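Local coordinates for macro domain-containing protein (Thermosipho africanus, PDB 7OMU) that carries a macro domain, with adenosine-5-diphosphoribose bound in its pocket, in one chain with a domain of the DarT family, at residues Ile339-Val353 against Met372-Tyr386. The protein carries 1 engineered substitution. Residues are numbered along the deposited sequence; the frame is centred on the assembly and turned at random.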
ATOM      1  N   ILE A 339     -19.400  -9.671  16.798  1.00 89.74           N
ATOM      2  CA  ILE A 339     -19.271  -9.551  15.316  1.00 87.87           C
ATOM      3  C   ILE A 339     -20.298 -10.481  14.660  1.00 89.37           C
ATOM      4  O   ILE A 339     -21.095  -9.990  13.834  1.00 91.28           O
ATOM      5  CB  ILE A 339     -17.825  -9.843  14.868  1.00 85.57           C
ATOM      6  CG1 ILE A 339     -16.879  -8.730  15.328  1.00 84.63           C
ATOM      7  CG2 ILE A 339     -17.751 -10.068  13.362  1.00 84.74           C
ATOM      8  CD1 ILE A 339     -15.420  -9.003  15.050  1.00 83.91           C
ATOM      9  N   VAL A 340     -20.299 -11.761  15.039  1.00 89.43           N
ATOM     10  CA  VAL A 340     -21.213 -12.802  14.481  1.00 92.98           C
ATOM     11  C   VAL A 340     -22.666 -12.325  14.633  1.00 97.30           C
ATOM     12  O   VAL A 340     -23.437 -12.455  13.665  1.00 98.07           O
ATOM     13  CB  VAL A 340     -20.979 -14.172  15.151  1.00 92.63           C
ATOM     14  CG1 VAL A 340     -22.106 -15.154  14.863  1.00 95.55           C
ATOM     15  CG2 VAL A 340     -19.642 -14.778  14.751  1.00 89.26           C
ATOM     16  N   GLU A 341     -23.020 -11.776  15.795  1.00101.75           N
ATOM     17  CA  GLU A 341     -24.417 -11.397  16.140  1.00107.34           C
ATOM     18  C   GLU A 341     -24.838 -10.113  15.404  1.00107.77           C
ATOM     19  O   GLU A 341     -26.043  -9.976  15.124  1.00110.32           O
ATOM     20  CB  GLU A 341     -24.558 -11.257  17.657  1.00110.61           C
ATOM     21  CG  GLU A 341     -24.488 -12.590  18.387  1.00113.84           C
ATOM     22  CD  GLU A 341     -24.435 -12.525  19.908  1.00116.03           C
ATOM     23  OE1 GLU A 341     -24.066 -11.457  20.447  1.00115.95           O
ATOM     24  OE2 GLU A 341     -24.759 -13.552  20.554  1.00116.76           O
ATOM     25  N   ASN A 342     -23.902  -9.214  15.085  1.00107.16           N
ATOM     26  CA  ASN A 342     -24.225  -7.799  14.757  1.00109.22           C
ATOM     27  C   ASN A 342     -23.798  -7.398  13.336  1.00107.53           C
ATOM     28  O   ASN A 342     -24.158  -6.272  12.929  1.00107.66           O
ATOM     29  CB  ASN A 342     -23.601  -6.855  15.785  1.00110.36           C
ATOM     30  CG  ASN A 342     -24.209  -7.019  17.161  1.00113.18           C
ATOM     31  OD1 ASN A 342     -25.401  -6.785  17.348  1.00118.28           O
ATOM     32  ND2 ASN A 342     -23.406  -7.430  18.127  1.00113.74           N
ATOM     33  N   TYR A 343     -23.073  -8.236  12.593  1.00104.37           N
ATOM     34  CA  TYR A 343     -22.569  -7.867  11.241  1.00103.22           C
ATOM     35  C   TYR A 343     -23.764  -7.663  10.296  1.00105.46           C
ATOM     36  O   TYR A 343     -23.705  -6.759   9.443  1.00105.94           O
ATOM     37  CB  TYR A 343     -21.545  -8.880  10.725  1.00100.05           C
ATOM     38  CG  TYR A 343     -22.099 -10.136  10.104  1.00 99.63           C
ATOM     39  CD1 TYR A 343     -22.405 -11.240  10.880  1.00100.31           C
ATOM     40  CD2 TYR A 343     -22.274 -10.241   8.735  1.00 98.86           C
ATOM     41  CE1 TYR A 343     -22.895 -12.406  10.316  1.00100.98           C
ATOM     42  CE2 TYR A 343     -22.752 -11.403   8.153  1.00100.17           C
ATOM     43  CZ  TYR A 343     -23.068 -12.490   8.947  1.00100.38           C
ATOM     44  OH  TYR A 343     -23.547 -13.641   8.391  1.00101.89           O
ATOM     45  N   LYS A 344     -24.826  -8.451  10.471  1.00108.95           N
ATOM     46  CA  LYS A 344     -26.109  -8.309   9.730  1.00111.67           C
ATOM     47  C   LYS A 344     -26.757  -6.959  10.079  1.00111.04           C
ATOM     48  O   LYS A 344     -26.828  -6.095   9.178  1.00107.54           O
ATOM     49  CB  LYS A 344     -27.036  -9.487  10.051  1.00114.90           C
ATOM     50  CG  LYS A 344     -26.542 -10.858   9.597  1.00114.56           C
ATOM     51  CD  LYS A 344     -26.701 -11.112   8.107  1.00115.72           C
ATOM     52  CE  LYS A 344     -26.829 -12.583   7.770  1.00117.91           C
ATOM     53  NZ  LYS A 344     -26.795 -12.821   6.306  1.00118.75           N
ATOM     54  N   LYS A 345     -27.192  -6.784  11.335  1.00110.91           N
ATOM     55  CA  LYS A 345     -27.806  -5.536  11.865  1.00113.43           C
ATOM     56  C   LYS A 345     -27.102  -4.296  11.303  1.00111.13           C
ATOM     57  O   LYS A 345     -27.790  -3.442  10.722  1.00109.99           O
ATOM     58  CB  LYS A 345     -27.660  -5.439  13.386  1.00116.72           C
ATOM     59  CG  LYS A 345     -28.528  -6.364  14.229  1.00120.74           C
ATOM     60  CD  LYS A 345     -28.484  -5.978  15.707  1.00122.73           C
ATOM     61  CE  LYS A 345     -28.430  -7.155  16.661  1.00125.07           C
ATOM     62  NZ  LYS A 345     -29.777  -7.726  16.886  1.00130.06           N
ATOM     63  N   GLU A 346     -25.783  -4.209  11.502  1.00110.27           N
ATOM     64  CA  GLU A 346     -24.978  -2.960  11.380  1.00109.91           C
ATOM     65  C   GLU A 346     -24.579  -2.693   9.922  1.00105.67           C
ATOM     66  O   GLU A 346     -24.106  -1.580   9.641  1.00101.74           O
ATOM     67  CB  GLU A 346     -23.734  -3.052  12.266  1.00109.46           C
ATOM     68  CG  GLU A 346     -24.048  -3.105  13.750  1.00111.50           C
ATOM     69  CD  GLU A 346     -24.220  -1.765  14.445  1.00114.68           C
ATOM     70  OE1 GLU A 346     -24.131  -0.710  13.777  1.00115.04           O
ATOM     71  OE2 GLU A 346     -24.422  -1.776  15.676  1.00117.24           O
ATOM     72  N   GLY A 347     -24.743  -3.679   9.036  1.00104.81           N
ATOM     73  CA  GLY A 347     -24.545  -3.518   7.583  1.00105.46           C
ATOM     74  C   GLY A 347     -23.084  -3.619   7.178  1.00102.04           C
ATOM     75  O   GLY A 347     -22.707  -2.970   6.181  1.00104.07           O
ATOM     76  N   ILE A 348     -22.293  -4.413   7.908  1.00 97.86           N
ATOM     77  CA  ILE A 348     -20.881  -4.748   7.566  1.00 95.95           C
ATOM     78  C   ILE A 348     -20.896  -5.644   6.320  1.00 96.57           C
ATOM     79  O   ILE A 348     -21.361  -6.793   6.438  1.00 98.66           O
ATOM     80  CB  ILE A 348     -20.175  -5.417   8.766  1.00 94.91           C
ATOM     81  CG1 ILE A 348     -20.002  -4.441   9.932  1.00 94.44           C
ATOM     82  CG2 ILE A 348     -18.843  -6.020   8.351  1.00 95.18           C
ATOM     83  CD1 ILE A 348     -19.465  -5.067  11.200  1.00 92.90           C
ATOM     84  N   LYS A 349     -20.411  -5.136   5.181  1.00 96.21           N
ATOM     85  CA  LYS A 349     -20.424  -5.831   3.862  1.00 97.22           C
ATOM     86  C   LYS A 349     -19.252  -6.814   3.783  1.00 93.97           C
ATOM     87  O   LYS A 349     -19.434  -7.888   3.191  1.00 99.49           O
ATOM     88  CB  LYS A 349     -20.313  -4.840   2.698  1.00 98.95           C
ATOM     89  CG  LYS A 349     -21.372  -3.747   2.657  1.00102.90           C
ATOM     90  CD  LYS A 349     -22.774  -4.258   2.494  1.00108.85           C
ATOM     91  CE  LYS A 349     -23.769  -3.143   2.243  1.00112.59           C
ATOM     92  NZ  LYS A 349     -25.159  -3.658   2.176  1.00115.92           N
ATOM     93  N   SER A 350     -18.089  -6.435   4.314  1.00 89.44           N
ATOM     94  CA  SER A 350     -16.848  -7.255   4.317  1.00 87.91           C
ATOM     95  C   SER A 350     -15.937  -6.798   5.464  1.00 85.40           C
ATOM     96  O   SER A 350     -16.059  -5.643   5.896  1.00 86.25           O
ATOM     97  CB  SER A 350     -16.153  -7.200   2.978  1.00 86.87           C
ATOM     98  OG  SER A 350     -15.811  -5.872   2.621  1.00 88.73           O
ATOM     99  N   LEU A 351     -15.065  -7.681   5.945  1.00 83.92           N
ATOM    100  CA  LEU A 351     -14.360  -7.510   7.241  1.00 83.04           C
ATOM    101  C   LEU A 351     -12.880  -7.908   7.118  1.00 81.61           C
ATOM    102  O   LEU A 351     -12.583  -8.991   6.577  1.00 82.02           O
ATOM    103  CB  LEU A 351     -15.091  -8.367   8.279  1.00 83.04           C
ATOM    104  CG  LEU A 351     -14.640  -8.183   9.724  1.00 83.13           C
ATOM    105  CD1 LEU A 351     -14.976  -6.789  10.225  1.00 83.87           C
ATOM    106  CD2 LEU A 351     -15.274  -9.233  10.613  1.00 84.11           C
ATOM    107  N   ALA A 352     -11.990  -7.047   7.605  1.00 79.20           N
ATOM    108  CA  ALA A 352     -10.570  -7.353   7.873  1.00 77.90           C
ATOM    109  C   ALA A 352     -10.340  -7.252   9.383  1.00 78.48           C
ATOM    110  O   ALA A 352     -10.506  -6.153   9.932  1.00 81.98           O
ATOM    111  CB  ALA A 352      -9.671  -6.407   7.112  1.00 76.14           C
ATOM    112  N   VAL A 353     -10.011  -8.367  10.032  1.00 78.38           N
ATOM    113  CA  VAL A 353      -9.575  -8.394  11.458  1.00 78.21           C
ATOM    114  C   VAL A 353      -8.090  -8.743  11.476  1.00 77.27           C
ATOM    115  O   VAL A 353      -7.649  -9.629  10.743  1.00 77.62           O
ATOM    116  CB  VAL A 353     -10.409  -9.375  12.307  1.00 79.56           C
ATOM    117  CG1 VAL A 353     -11.903  -9.107  12.195  1.00 80.11           C
ATOM    118  CG2 VAL A 353     -10.130 -10.821  11.950  1.00 82.84           C
ATOM    119  N   MET A 372     -10.568 -17.324  16.536  1.00 86.01           N
ATOM    120  CA  MET A 372     -11.010 -16.315  15.537  1.00 85.72           C
ATOM    121  C   MET A 372     -11.726 -17.025  14.383  1.00 86.11           C
ATOM    122  O   MET A 372     -12.802 -16.555  13.984  1.00 87.42           O
ATOM    123  CB  MET A 372      -9.823 -15.534  14.967  1.00 85.96           C
ATOM    124  CG  MET A 372      -9.218 -14.537  15.925  1.00 84.79           C
ATOM    125  SD  MET A 372      -7.800 -13.696  15.171  1.00 83.71           S
ATOM    126  CE  MET A 372      -8.649 -12.521  14.122  1.00 80.77           C
ATOM    127  N   CYS A 373     -11.137 -18.100  13.857  1.00 85.96           N
ATOM    128  CA  CYS A 373     -11.673 -18.861  12.696  1.00 87.97           C
ATOM    129  C   CYS A 373     -13.027 -19.468  13.074  1.00 88.57           C
ATOM    130  O   CYS A 373     -13.994 -19.254  12.319  1.00 88.34           O
ATOM    131  CB  CYS A 373     -10.699 -19.941  12.235  1.00 88.76           C
ATOM    132  SG  CYS A 373      -9.246 -19.269  11.389  1.00 89.36           S
ATOM    133  N   ARG A 374     -13.085 -20.168  14.213  1.00 89.51           N
ATOM    134  CA  ARG A 374     -14.313 -20.775  14.792  1.00 91.60           C
ATOM    135  C   ARG A 374     -15.500 -19.828  14.601  1.00 90.79           C
ATOM    136  O   ARG A 374     -16.554 -20.302  14.163  1.00 93.23           O
ATOM    137  CB  ARG A 374     -14.149 -21.045  16.290  1.00 95.69           C
ATOM    138  CG  ARG A 374     -13.492 -22.372  16.640  1.00101.53           C
ATOM    139  CD  ARG A 374     -13.401 -22.544  18.148  1.00105.87           C
ATOM    140  NE  ARG A 374     -14.684 -22.258  18.795  1.00109.14           N
ATOM    141  CZ  ARG A 374     -14.846 -21.705  20.002  1.00110.23           C
ATOM    142  NH1 ARG A 374     -13.805 -21.360  20.747  1.00110.15           N
ATOM    143  NH2 ARG A 374     -16.065 -21.485  20.463  1.00110.96           N
ATOM    144  N   TYR A 375     -15.330 -18.546  14.933  1.00 88.26           N
ATOM    145  CA  TYR A 375     -16.418 -17.537  14.960  1.00 89.78           C
ATOM    146  C   TYR A 375     -16.602 -16.908  13.576  1.00 90.40           C
ATOM    147  O   TYR A 375     -17.752 -16.833  13.104  1.00 93.36           O
ATOM    148  CB  TYR A 375     -16.142 -16.486  16.036  1.00 90.40           C
ATOM    149  CG  TYR A 375     -16.539 -16.926  17.421  1.00 93.05           C
ATOM    150  CD1 TYR A 375     -17.845 -16.781  17.872  1.00 94.61           C
ATOM    151  CD2 TYR A 375     -15.621 -17.512  18.274  1.00 93.43           C
ATOM    152  CE1 TYR A 375     -18.224 -17.195  19.139  1.00 95.01           C
ATOM    153  CE2 TYR A 375     -15.984 -17.937  19.542  1.00 96.01           C
ATOM    154  CZ  TYR A 375     -17.290 -17.778  19.977  1.00 95.70           C
ATOM    155  OH  TYR A 375     -17.639 -18.187  21.232  1.00 95.92           O
ATOM    156  N   LEU A 376     -15.512 -16.463  12.950  1.00 89.85           N
ATOM    157  CA  LEU A 376     -15.564 -15.631  11.719  1.00 89.92           C
ATOM    158  C   LEU A 376     -15.889 -16.493  10.494  1.00 92.48           C
ATOM    159  O   LEU A 376     -16.227 -15.911   9.446  1.00 96.80           O
ATOM    160  CB  LEU A 376     -14.229 -14.904  11.551  1.00 87.66           C
ATOM    161  CG  LEU A 376     -13.927 -13.850  12.609  1.00 87.59           C
ATOM    162  CD1 LEU A 376     -12.497 -13.356  12.487  1.00 86.34           C
ATOM    163  CD2 LEU A 376     -14.900 -12.688  12.507  1.00 87.93           C
ATOM    164  N   THR A 377     -15.802 -17.818  10.610  1.00 92.94           N
ATOM    165  CA  THR A 377     -16.198 -18.754   9.526  1.00 94.08           C
ATOM    166  C   THR A 377     -17.722 -18.702   9.373  1.00 95.06           C
ATOM    167  O   THR A 377     -18.207 -18.904   8.250  1.00 97.11           O
ATOM    168  CB  THR A 377     -15.645 -20.163   9.778  1.00 93.68           C
ATOM    169  OG1 THR A 377     -15.663 -20.850   8.528  1.00 96.61           O
ATOM    170  CG2 THR A 377     -16.415 -20.934  10.827  1.00 93.63           C
ATOM    171  N   LYS A 378     -18.438 -18.412  10.460  1.00 97.17           N
ATOM    172  CA  LYS A 378     -19.918 -18.278  10.470  1.00 99.91           C
ATOM    173  C   LYS A 378     -20.343 -17.118   9.557  1.00101.30           C
ATOM    174  O   LYS A 378     -21.412 -17.238   8.940  1.00106.70           O
ATOM    175  CB  LYS A 378     -20.441 -18.058  11.893  1.00100.75           C
ATOM    176  CG  LYS A 378     -20.164 -19.170  12.899  1.00102.36           C
ATOM    177  CD  LYS A 378     -20.823 -18.915  14.254  1.00106.61           C
ATOM    178  CE  LYS A 378     -20.083 -19.467  15.462  1.00107.98           C
ATOM    179  NZ  LYS A 378     -20.486 -20.853  15.802  1.00110.21           N
ATOM    180  N   LEU A 379     -19.553 -16.039   9.473  1.00 99.62           N
ATOM    181  CA  LEU A 379     -19.899 -14.817   8.688  1.00100.55           C
ATOM    182  C   LEU A 379     -20.193 -15.189   7.232  1.00103.00           C
ATOM    183  O   LEU A 379     -19.374 -15.911   6.641  1.00104.74           O
ATOM    184  CB  LEU A 379     -18.752 -13.804   8.753  1.00 98.26           C
ATOM    185  CG  LEU A 379     -18.895 -12.730   9.827  1.00 99.36           C
ATOM    186  CD1 LEU A 379     -19.104 -13.359  11.198  1.00100.76           C
ATOM    187  CD2 LEU A 379     -17.684 -11.810   9.833  1.00 97.63           C
ATOM    188  N   GLU A 380     -21.306 -14.683   6.685  1.00105.28           N
ATOM    189  CA  GLU A 380     -21.742 -14.892   5.276  1.00106.47           C
ATOM    190  C   GLU A 380     -21.271 -13.716   4.408  1.00103.05           C
ATOM    191  O   GLU A 380     -21.978 -13.377   3.436  1.00102.91           O
ATOM    192  CB  GLU A 380     -23.263 -15.025   5.187  1.00111.11           C
ATOM    193  CG  GLU A 380     -23.863 -16.086   6.093  1.00113.98           C
ATOM    194  CD  GLU A 380     -25.364 -16.260   5.899  1.00118.70           C
ATOM    195  OE1 GLU A 380     -25.785 -16.464   4.742  1.00118.20           O
ATOM    196  OE2 GLU A 380     -26.118 -16.173   6.898  1.00122.44           O
ATOM    197  N   ILE A 381     -20.119 -13.125   4.742  1.00 99.52           N
ATOM    198  CA  ILE A 381     -19.485 -11.991   4.001  1.00 97.68           C
ATOM    199  C   ILE A 381     -17.996 -12.290   3.851  1.00 92.37           C
ATOM    200  O   ILE A 381     -17.459 -13.105   4.598  1.00 91.45           O
ATOM    201  CB  ILE A 381     -19.715 -10.658   4.739  1.00 99.58           C
ATOM    202  CG1 ILE A 381     -19.295 -10.736   6.212  1.00100.35           C
ATOM    203  CG2 ILE A 381     -21.156 -10.204   4.588  1.00101.06           C
ATOM    204  CD1 ILE A 381     -19.135  -9.391   6.879  1.00 99.43           C
ATOM    205  N   PRO A 382     -17.281 -11.642   2.903  1.00 87.80           N
ATOM    206  CA  PRO A 382     -15.828 -11.778   2.812  1.00 86.05           C
ATOM    207  C   PRO A 382     -15.155 -11.388   4.136  1.00 86.93           C
ATOM    208  O   PRO A 382     -15.522 -10.376   4.700  1.00 90.36           O
ATOM    209  CB  PRO A 382     -15.428 -10.807   1.692  1.00 84.72           C
ATOM    210  CG  PRO A 382     -16.688 -10.641   0.872  1.00 87.08           C
ATOM    211  CD  PRO A 382     -17.825 -10.757   1.864  1.00 88.09           C
ATOM    212  N   VAL A 383     -14.220 -12.212   4.611  1.00 86.37           N
ATOM    213  CA  VAL A 383     -13.474 -11.988   5.883  1.00 82.86           C
ATOM    214  C   VAL A 383     -11.999 -12.313   5.643  1.00 82.03           C
ATOM    215  O   VAL A 383     -11.704 -13.425   5.163  1.00 81.76           O
ATOM    216  CB  VAL A 383     -14.040 -12.837   7.032  1.00 83.40           C
ATOM    217  CG1 VAL A 383     -13.197 -12.700   8.288  1.00 84.51           C
ATOM    218  CG2 VAL A 383     -15.490 -12.494   7.323  1.00 84.83           C
ATOM    219  N   GLN A 384     -11.115 -11.376   5.983  1.00 80.55           N
ATOM    220  CA  GLN A 384      -9.645 -11.560   5.910  1.00 79.35           C
ATOM    221  C   GLN A 384      -9.062 -11.454   7.323  1.00 77.41           C
ATOM    222  O   GLN A 384      -9.095 -10.356   7.900  1.00 75.71           O
ATOM    223  CB  GLN A 384      -9.038 -10.526   4.964  1.00 79.68           C
ATOM    224  CG  GLN A 384      -9.538 -10.661   3.539  1.00 82.04           C
ATOM    225  CD  GLN A 384      -8.834  -9.726   2.590  1.00 84.61           C
ATOM    226  OE1 GLN A 384      -8.324  -8.679   2.981  1.00 85.34           O
ATOM    227  NE2 GLN A 384      -8.813 -10.103   1.322  1.00 88.00           N
ATOM    228  N   ILE A 385      -8.582 -12.571   7.866  1.00 77.05           N
ATOM    229  CA  ILE A 385      -7.757 -12.585   9.104  1.00 77.61           C
ATOM    230  C   ILE A 385      -6.322 -12.290   8.669  1.00 79.54           C
ATOM    231  O   ILE A 385      -5.768 -13.071   7.863  1.00 80.01           O
ATOM    232  CB  ILE A 385      -7.885 -13.919   9.860  1.00 78.59           C
ATOM    233  CG1 ILE A 385      -9.321 -14.153  10.333  1.00 80.86           C
ATOM    234  CG2 ILE A 385      -6.901 -13.971  11.014  1.00 78.92           C
ATOM    235  CD1 ILE A 385      -9.530 -15.475  11.038  1.00 82.92           C
ATOM    236  N   TYR A 386      -5.760 -11.184   9.156  1.00 80.92           N
ATOM    237  CA  TYR A 386      -4.413 -10.697   8.772  1.00 80.64           C
ATOM    238  C   TYR A 386      -3.398 -11.244   9.770  1.00 80.68           C
ATOM    239  O   TYR A 386      -3.399 -10.804  10.943  1.00 83.01           O
ATOM    240  CB  TYR A 386      -4.409  -9.174   8.644  1.00 82.70           C
ATOM    241  CG  TYR A 386      -4.760  -8.719   7.253  1.00 85.42           C
ATOM    242  CD1 TYR A 386      -6.080  -8.596   6.845  1.00 86.76           C
ATOM    243  CD2 TYR A 386      -3.766  -8.477   6.322  1.00 88.30           C
ATOM    244  CE1 TYR A 386      -6.403  -8.212   5.555  1.00 88.44           C
ATOM    245  CE2 TYR A 386      -4.070  -8.083   5.031  1.00 89.53           C
ATOM    246  CZ  TYR A 386      -5.393  -7.956   4.644  1.00 90.00           C
ATOM    247  OH  TYR A 386      -5.678  -7.580   3.366  1.00 92.17           O
TER
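L379 is the bump around which the helix ending at E346 and the turn leaving helix 365-376 fit together. Its CG lies over the centre of the Y343 ring, a CH-pi contact 4.0 Å from the centroid, while K344 CG covers the rim of the opposite face. The two leucine branches part from there: L379 CD1 rests beside V340 CG2, and L379 CD2 drops into a hollow lined by I339 CG2 and L351 CD2, 3.6 Å from L351 CD2. A forked leucine suits a spot where helix, ring and strand converge. With CG between its backbone N and carbonyl carbon (chi1 82°), Y343 lies along the turn 379-381, and the ring carries Y343 OH past the apolar patch to accept a hydrogen bond from E380 N at 3.0 Å. E380 also forms a long, weak salt bridge with K344 at the exposed margin. I381 fills the next hollow: I381 CD1 meets Y343 CD2 at 3.7 Å and touches I348 CG2, so that the unbranched end of the isoleucine packs between the helix and the loop that follows it. At G347 the positive phi of a Schellman motif turns the chain from helix toward the strand.

Strand 351-353 then runs parallel to 383-386, and four backbone hydrogen bonds, the first to P382 O just before that strand, join them: L351 O accepts from Q384 N at 2.9 Å, and V353 is held through both its N and O. L351 and V353 face helix 365-376, where V353 CG2 packs against L376 CD1. On the other face, small A352 leaves room for the Y386 ring, and Y386 CE1 lies 4.0 Å from A352 CB; Y386 OH bonds Q384 OE1, and the side chain borders the bound adenosine-5-diphosphoribose. Strand 351-354, helix 365-376 and strand 383-386 form a beta-alpha-beta crossover, part of the three-layered alpha/beta/alpha macro domain fold.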